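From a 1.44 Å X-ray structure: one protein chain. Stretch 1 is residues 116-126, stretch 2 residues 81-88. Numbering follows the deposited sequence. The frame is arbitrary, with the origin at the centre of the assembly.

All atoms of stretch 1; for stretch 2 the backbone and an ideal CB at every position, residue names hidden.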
# COMPACT_ATOMS: atom_id res chain seq x y z
N LYS A 116 -14.28 10.84 9.01
CA LYS A 116 -15.24 9.89 9.57
C LYS A 116 -14.65 8.48 9.63
O LYS A 116 -14.90 7.77 10.59
CB LYS A 116 -16.54 9.87 8.78
CG LYS A 116 -17.38 11.10 8.97
CD LYS A 116 -18.11 11.10 10.28
CE LYS A 116 -18.96 12.37 10.38
NZ LYS A 116 -20.00 12.29 11.42
N SER A 117 -13.86 8.09 8.64
CA SER A 117 -13.26 6.76 8.68
C SER A 117 -12.27 6.66 9.84
O SER A 117 -12.18 5.59 10.49
CB SER A 117 -12.64 6.35 7.32
OG SER A 117 -11.37 6.93 7.06
N ALA A 118 -11.57 7.76 10.12
CA ALA A 118 -10.62 7.80 11.23
C ALA A 118 -11.37 7.74 12.57
O ALA A 118 -10.93 7.07 13.51
CB ALA A 118 -9.74 9.05 11.15
N GLN A 119 -12.47 8.47 12.66
CA GLN A 119 -13.31 8.44 13.86
C GLN A 119 -13.91 7.04 14.09
O GLN A 119 -14.11 6.60 15.23
CB GLN A 119 -14.41 9.51 13.76
CG GLN A 119 -13.85 10.94 13.80
CD GLN A 119 -14.88 12.01 13.54
OE1 GLN A 119 -15.88 11.80 12.87
NE2 GLN A 119 -14.62 13.18 14.09
N SER A 120 -14.19 6.34 12.99
CA SER A 120 -14.71 4.99 13.06
C SER A 120 -13.66 4.06 13.65
O SER A 120 -13.94 3.26 14.57
CB SER A 120 -15.11 4.52 11.67
OG SER A 120 -15.73 3.25 11.73
N PHE A 121 -12.45 4.15 13.11
CA PHE A 121 -11.31 3.42 13.66
C PHE A 121 -11.16 3.70 15.16
O PHE A 121 -11.02 2.77 15.97
CB PHE A 121 -10.00 3.78 12.94
CG PHE A 121 -8.79 3.25 13.63
CD1 PHE A 121 -8.42 1.92 13.48
CD2 PHE A 121 -8.07 4.04 14.48
CE1 PHE A 121 -7.34 1.41 14.16
CE2 PHE A 121 -6.99 3.54 15.16
CZ PHE A 121 -6.62 2.22 15.00
N ALA A 122 -11.23 4.97 15.54
CA ALA A 122 -11.09 5.35 16.94
C ALA A 122 -12.20 4.75 17.80
O ALA A 122 -11.94 4.30 18.92
CB ALA A 122 -11.10 6.87 17.05
N SER A 123 -13.43 4.75 17.28
CA SER A 123 -14.58 4.20 18.00
C SER A 123 -14.38 2.70 18.28
O SER A 123 -14.60 2.23 19.42
CB SER A 123 -15.85 4.44 17.17
OG SER A 123 -17.02 4.04 17.86
N SER A 124 -13.96 1.94 17.27
CA SER A 124 -13.86 0.50 17.41
C SER A 124 -12.56 0.03 18.07
O SER A 124 -12.58 -0.98 18.79
CB SER A 124 -13.95 -0.17 16.02
OG SER A 124 -15.24 -0.01 15.47
N PHE A 125 -11.45 0.71 17.81
CA PHE A 125 -10.13 0.19 18.19
C PHE A 125 -9.31 1.16 19.06
O PHE A 125 -8.21 0.84 19.47
CB PHE A 125 -9.34 -0.17 16.91
CG PHE A 125 -10.00 -1.28 16.14
CD1 PHE A 125 -9.92 -2.58 16.59
CD2 PHE A 125 -10.73 -1.01 15.00
CE1 PHE A 125 -10.54 -3.60 15.92
CE2 PHE A 125 -11.35 -2.03 14.31
CZ PHE A 125 -11.26 -3.33 14.78
N GLY A 126 -9.89 2.32 19.34
CA GLY A 126 -9.16 3.38 20.02
C GLY A 126 -8.74 2.98 21.42
O GLY A 126 -7.59 3.17 21.82
N UNK A 81 -14.89 5.06 -1.46
CA UNK A 81 -15.73 4.84 -0.26
C UNK A 81 -15.29 5.66 0.95
O UNK A 81 -15.89 5.56 2.02
CB UNK A 81 -15.72 3.36 0.12
N UNK A 82 -14.26 6.47 0.77
CA UNK A 82 -13.68 7.27 1.85
C UNK A 82 -13.28 6.42 3.05
O UNK A 82 -13.26 6.90 4.17
CB UNK A 82 -14.67 8.35 2.29
N UNK A 83 -12.96 5.15 2.81
CA UNK A 83 -12.63 4.26 3.91
C UNK A 83 -11.12 4.08 3.94
O UNK A 83 -10.58 3.15 3.34
CB UNK A 83 -13.35 2.91 3.77
N UNK A 84 -10.46 5.00 4.65
CA UNK A 84 -8.99 5.06 4.64
C UNK A 84 -8.35 4.10 5.65
O UNK A 84 -7.13 4.05 5.75
CB UNK A 84 -8.53 6.49 4.93
N UNK A 85 -9.17 3.33 6.36
CA UNK A 85 -8.66 2.34 7.31
C UNK A 85 -9.11 0.94 6.94
O UNK A 85 -8.94 -0.01 7.72
CB UNK A 85 -9.12 2.68 8.73
N UNK A 86 -9.64 0.82 5.72
CA UNK A 86 -10.18 -0.44 5.19
C UNK A 86 -10.97 -1.23 6.23
O UNK A 86 -10.81 -2.44 6.38
CB UNK A 86 -9.04 -1.31 4.65
N UNK A 87 -11.85 -0.52 6.93
CA UNK A 87 -12.70 -1.11 7.95
C UNK A 87 -13.72 -2.04 7.33
O UNK A 87 -14.42 -1.66 6.40
CB UNK A 87 -13.40 -0.02 8.76
N UNK A 88 -13.80 -3.24 7.88
CA UNK A 88 -14.86 -4.16 7.56
C UNK A 88 -16.20 -3.59 8.05
O UNK A 88 -16.27 -2.94 9.10
CB UNK A 88 -14.58 -5.53 8.18

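Stretch 1 is helical throughout, and the side it turns to stretch 2 carries Ser117, Ser120, Phe121, Ser124 and Phe125: small hydroxyls beside two aromatic rings.

At position 81 the ideal CB has nothing of stretch 1 within 5.5 Å, so the helix sets no preference; the residue is Leu81.

Position 82 has phi/psi of 54/27. Positive phi favours glycine, asparagine or aspartate, and the CB points sideways with nothing of stretch 1 within 5.5 Å of the ideal CB. The residue is Asn82, the first to leave helical angles after a helix. Its contact is made by the backbone, Asn82 O lying 3.3 Å from Ser117 CB.

Position 83 has the closest CA approach, 5.4 Å from Ser117 CA, yet its CB points away. It opens a type I turn ending at 86, where asparagine, aspartate or serine commonly serves because a short polar side chain can reach the following amides. Asn83 does so: its OD1 accepts from the backbone N of 87 at 3.0 Å and weakly from the N of 85 at 3.4 Å, while its ND2 donates to the backbone O of 87 at 3.0 Å.

At position 84 the backbone supplies the polar contact: the backbone N of 84 donates to Ser117 OG at 3.2 Å, with an angle of 154° at the hydrogen. The ideal CB points sideways, 3.6 Å from Ser117 OG; the backbone makes the bond, so an apolar, polar or aromatic side chain could leave sideways, and stretch 1 does not choose among them. In Tyr84, the ring has Ser117 OG near its plane, at the edge.

Position 85 points toward the helix, its ideal CB 4.4 Å from Phe121 CB and 4.6 Å from Ser117 O. Ala118 leaves room alongside, so leucine, methionine or an aromatic would suit. Phe85 places CE1 3.7 Å from Ala118 CB, and Phe121 CB lies over one face of its ring. The Phe85 and Phe121 rings are near parallel, at 19°, but slid apart, with centroids separated by 5.3 Å.

Position 86, at 41/47, again has positive phi, and nothing of stretch 1 is near its CB. Glycine or asparagine would be usual; the residue is Ser86.

Position 87 points toward the helix with its ideal CB 5.0 Å from Ser120 OG, leaving space that a long, flexible apolar chain could fill. Met87, present as selenomethionine, folds through three m rotamers. Its SE lies 4.2 Å from Phe121 CB, and its CE reaches Ser120 OG at 3.6 Å and Phe125 CE2 at 4.0 Å, meeting the Phe125 ring at its edge.

Position 88 is out of reach; the residue is His88.

Stretch 2 (81-88) LNNYFSMH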
# COMPACT_ATOMS: atom_id res chain seq x y z
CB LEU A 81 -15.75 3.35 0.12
CG LEU A 81 -16.01 2.36 -1.01
CD1 LEU A 81 -16.06 0.93 -0.46
CD2 LEU A 81 -17.29 2.67 -1.78
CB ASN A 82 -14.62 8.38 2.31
CG ASN A 82 -14.93 9.37 1.22
OD1 ASN A 82 -14.04 9.82 0.50
ND2 ASN A 82 -16.19 9.72 1.08
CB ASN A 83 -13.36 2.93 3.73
CG ASN A 83 -13.13 1.95 4.88
OD1 ASN A 83 -12.30 2.16 5.77
ND2 ASN A 83 -13.86 0.84 4.84
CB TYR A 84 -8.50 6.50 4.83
CG TYR A 84 -8.70 7.37 3.63
CD1 TYR A 84 -9.94 7.93 3.35
CD2 TYR A 84 -7.65 7.65 2.76
CE1 TYR A 84 -10.13 8.73 2.24
CE2 TYR A 84 -7.84 8.44 1.66
CZ TYR A 84 -9.08 8.98 1.40
OH TYR A 84 -9.26 9.77 0.28
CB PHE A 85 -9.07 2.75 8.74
CG PHE A 85 -8.36 4.00 9.19
CD1 PHE A 85 -8.84 5.25 8.82
CD2 PHE A 85 -7.18 3.92 9.92
CE1 PHE A 85 -8.16 6.39 9.17
CE2 PHE A 85 -6.51 5.08 10.29
CZ PHE A 85 -7.00 6.31 9.90
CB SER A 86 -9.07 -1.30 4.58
OG SER A 86 -8.44 -0.60 3.52
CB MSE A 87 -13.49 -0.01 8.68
CG MSE A 87 -12.63 1.06 9.30
SE MSE A 87 -11.84 0.51 10.98
CE MSE A 87 -13.44 0.50 12.08
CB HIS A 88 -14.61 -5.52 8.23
CG HIS A 88 -13.46 -6.29 7.65
ND1 HIS A 88 -13.01 -7.47 8.19
CD2 HIS A 88 -12.67 -6.03 6.58
CE1 HIS A 88 -12.00 -7.92 7.47
NE2 HIS A 88 -11.76 -7.06 6.49
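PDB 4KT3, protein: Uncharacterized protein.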